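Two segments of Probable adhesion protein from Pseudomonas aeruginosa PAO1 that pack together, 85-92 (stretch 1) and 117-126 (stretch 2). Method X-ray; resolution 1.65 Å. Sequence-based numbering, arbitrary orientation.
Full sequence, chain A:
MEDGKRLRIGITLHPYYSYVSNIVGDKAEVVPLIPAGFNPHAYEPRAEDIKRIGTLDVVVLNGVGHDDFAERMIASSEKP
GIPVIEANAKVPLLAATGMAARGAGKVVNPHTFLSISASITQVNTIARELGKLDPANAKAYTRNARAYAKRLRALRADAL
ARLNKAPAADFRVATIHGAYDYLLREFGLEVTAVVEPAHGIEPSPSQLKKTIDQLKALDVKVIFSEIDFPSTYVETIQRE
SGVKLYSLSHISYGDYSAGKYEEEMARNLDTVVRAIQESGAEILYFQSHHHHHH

Stretch 1, residues 85-92: IEANAKVP
Stretch 2 117-126: SASITQVNTI

A strand end and the two turns that follow it pack along one flank of a helix mainly through van der Waals contacts, with water supplying the polar link where no clear direct hydrogen bond crosses.

The example illustrates how a strand end and two turns can be fitted to one face of a helix. Stretch 1 leaves a strand at Ile85-Glu86 and folds through consecutive type I turns, Glu86-Ala89 and Asn88-Val91, closed by Ala89 N to Glu86 O (3.2 Å) and Val91 N to Asn88 O (3.0 Å). Residues 117-126 are helical throughout, and the two stretches run in opposite senses: Ala87 CA lies 5.0 Å from Gln122 CA, and Val91 CA 6.0 Å from Ala118 CA. About 499 Å² is covered, both sides summed; Ala87, Val91, Gln122 and Ile126 are buried.

At one end Ile85 (m, t) places CG2 4.2 Å from CG1 of Ile126 (m, t), whose CD1 lies 3.9 Å from Ala87 CB. At the other, Val91 (t) points toward the helix, CG1 3.8 Å from Ala118 CB and CG2 3.7 Å from Thr121 CG2. The methyl side chains of Ala87 and Ala118 suit such close backbone approach.

Between these ends, Gln122 (m, t, chi3 83°) lays its aliphatic part against the turn: its CG is 3.7 Å from Val91 CG2 and 3.4 Å from Ala87 O, while its CA makes a CA-H...O contact of 3.5 Å with that same Ala87 O. Asn88 (m, chi2 -67°) starts away, but its end comes nearer; its OD1 and Gln122 OE1, both acceptors, sit 3.1 Å apart without bonding, each satisfied elsewhere in the structure.

Lys90 (m, m, t, p) starts toward the helix, CB 3.8 Å from Thr121 CG2, before its end leads away. Thr125 (m) packs its methyl against backbone, CG2 3.8 Å from Glu86 O, while its OG1 meets a water at 2.7 Å that donates to Ala87 O (2.7 Å) and accepts from Lys90 N (2.8 Å). A second water joins Thr125 OG1 (3.0 Å) to Lys90 NZ (3.1 Å).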

# COMPACT_ATOMS: atom_id res chain seq x y z
N ILE A 85 -12.53 10.87 5.77
CA ILE A 85 -12.55 9.55 6.40
C ILE A 85 -11.12 9.12 6.65
O ILE A 85 -10.35 8.93 5.70
CB ILE A 85 -13.36 8.51 5.58
CG1 ILE A 85 -14.85 8.88 5.55
CG2 ILE A 85 -13.13 7.08 6.12
CD1 ILE A 85 -15.69 8.05 4.54
N GLU A 86 -10.77 8.98 7.93
CA GLU A 86 -9.44 8.50 8.34
C GLU A 86 -9.52 6.95 8.28
O GLU A 86 -10.00 6.30 9.22
CB GLU A 86 -9.06 9.03 9.74
CG GLU A 86 -8.84 10.54 9.79
CD GLU A 86 -7.61 11.10 9.09
OE1 GLU A 86 -6.72 10.31 8.68
OE2 GLU A 86 -7.52 12.34 8.96
N ALA A 87 -9.11 6.37 7.13
CA ALA A 87 -9.24 4.92 6.90
C ALA A 87 -8.56 4.04 7.95
O ALA A 87 -8.99 2.91 8.18
CB ALA A 87 -8.70 4.57 5.52
N ASN A 88 -7.46 4.54 8.52
CA ASN A 88 -6.63 3.78 9.46
C ASN A 88 -7.00 3.96 10.93
O ASN A 88 -6.26 3.48 11.79
CB ASN A 88 -5.15 4.14 9.22
CG ASN A 88 -4.62 3.46 7.98
OD1 ASN A 88 -4.49 2.23 7.93
ND2 ASN A 88 -4.36 4.23 6.93
N ALA A 89 -8.15 4.61 11.21
CA ALA A 89 -8.59 4.89 12.59
C ALA A 89 -8.53 3.69 13.54
O ALA A 89 -8.22 3.88 14.72
CB ALA A 89 -9.98 5.50 12.59
N LYS A 90 -8.80 2.46 13.04
CA LYS A 90 -8.82 1.24 13.88
C LYS A 90 -7.64 0.25 13.63
O LYS A 90 -7.64 -0.85 14.20
CB LYS A 90 -10.17 0.51 13.72
CG LYS A 90 -11.43 1.39 13.81
CD LYS A 90 -11.72 1.89 15.22
CE LYS A 90 -13.02 2.65 15.29
NZ LYS A 90 -14.21 1.75 15.28
N VAL A 91 -6.65 0.64 12.81
CA VAL A 91 -5.51 -0.20 12.42
C VAL A 91 -4.30 -0.15 13.39
O VAL A 91 -3.75 0.94 13.60
CB VAL A 91 -5.06 0.11 10.96
CG1 VAL A 91 -3.82 -0.69 10.57
CG2 VAL A 91 -6.19 -0.14 9.97
N PRO A 92 -3.78 -1.34 13.85
CA PRO A 92 -2.53 -1.35 14.64
C PRO A 92 -1.33 -1.05 13.74
O PRO A 92 -1.16 -1.69 12.69
CB PRO A 92 -2.46 -2.79 15.19
CG PRO A 92 -3.81 -3.42 14.88
CD PRO A 92 -4.29 -2.71 13.65
N SER A 117 -4.82 -8.14 6.51
CA SER A 117 -5.55 -7.85 7.75
C SER A 117 -5.83 -6.34 7.94
O SER A 117 -6.96 -5.98 8.25
CB SER A 117 -4.83 -8.42 8.97
OG SER A 117 -3.53 -7.87 9.08
N ALA A 118 -4.82 -5.47 7.69
CA ALA A 118 -5.03 -4.02 7.82
C ALA A 118 -5.99 -3.51 6.70
O ALA A 118 -6.78 -2.61 6.97
CB ALA A 118 -3.71 -3.26 7.79
N SER A 119 -5.94 -4.08 5.48
CA SER A 119 -6.85 -3.70 4.38
C SER A 119 -8.30 -4.00 4.78
O SER A 119 -9.18 -3.17 4.58
CB SER A 119 -6.52 -4.44 3.09
OG SER A 119 -5.36 -3.87 2.50
N ILE A 120 -8.55 -5.18 5.40
CA ILE A 120 -9.89 -5.56 5.85
C ILE A 120 -10.39 -4.52 6.87
O ILE A 120 -11.53 -4.05 6.75
CB ILE A 120 -9.90 -7.01 6.38
CG1 ILE A 120 -9.67 -8.02 5.20
CG2 ILE A 120 -11.20 -7.31 7.16
CD1 ILE A 120 -9.32 -9.47 5.59
N THR A 121 -9.54 -4.14 7.85
CA THR A 121 -9.87 -3.16 8.88
C THR A 121 -10.22 -1.80 8.24
O THR A 121 -11.22 -1.18 8.59
CB THR A 121 -8.78 -3.10 9.98
OG1 THR A 121 -8.63 -4.39 10.60
CG2 THR A 121 -9.11 -2.05 11.05
N GLN A 122 -9.40 -1.36 7.28
CA GLN A 122 -9.63 -0.08 6.56
C GLN A 122 -10.94 -0.13 5.77
O GLN A 122 -11.72 0.81 5.83
CB GLN A 122 -8.44 0.26 5.66
CG GLN A 122 -7.20 0.57 6.47
CD GLN A 122 -6.03 0.87 5.59
OE1 GLN A 122 -5.87 2.00 5.14
NE2 GLN A 122 -5.18 -0.12 5.36
N VAL A 123 -11.18 -1.25 5.06
CA VAL A 123 -12.40 -1.45 4.26
C VAL A 123 -13.63 -1.33 5.17
O VAL A 123 -14.57 -0.60 4.83
CB VAL A 123 -12.34 -2.78 3.46
CG1 VAL A 123 -13.73 -3.23 3.00
CG2 VAL A 123 -11.40 -2.63 2.26
N ASN A 124 -13.60 -2.01 6.35
CA ASN A 124 -14.72 -1.97 7.29
C ASN A 124 -14.95 -0.57 7.86
O ASN A 124 -16.10 -0.13 7.95
CB ASN A 124 -14.56 -3.03 8.38
CG ASN A 124 -14.70 -4.44 7.84
OD1 ASN A 124 -15.44 -4.70 6.89
ND2 ASN A 124 -14.04 -5.39 8.48
N THR A 125 -13.87 0.17 8.14
CA THR A 125 -13.95 1.55 8.66
C THR A 125 -14.55 2.47 7.60
O THR A 125 -15.47 3.24 7.90
CB THR A 125 -12.58 2.01 9.15
OG1 THR A 125 -12.24 1.23 10.31
CG2 THR A 125 -12.56 3.49 9.54
N ILE A 126 -14.04 2.37 6.34
CA ILE A 126 -14.56 3.18 5.24
C ILE A 126 -16.07 2.93 5.05
O ILE A 126 -16.84 3.89 4.99
CB ILE A 126 -13.72 2.97 3.94
CG1 ILE A 126 -12.25 3.46 4.14
CG2 ILE A 126 -14.36 3.71 2.76
CD1 ILE A 126 -11.22 2.83 3.17
O HOH W 1 -9.52 1.56 10.50
O HOH W 2 -14.39 1.95 12.20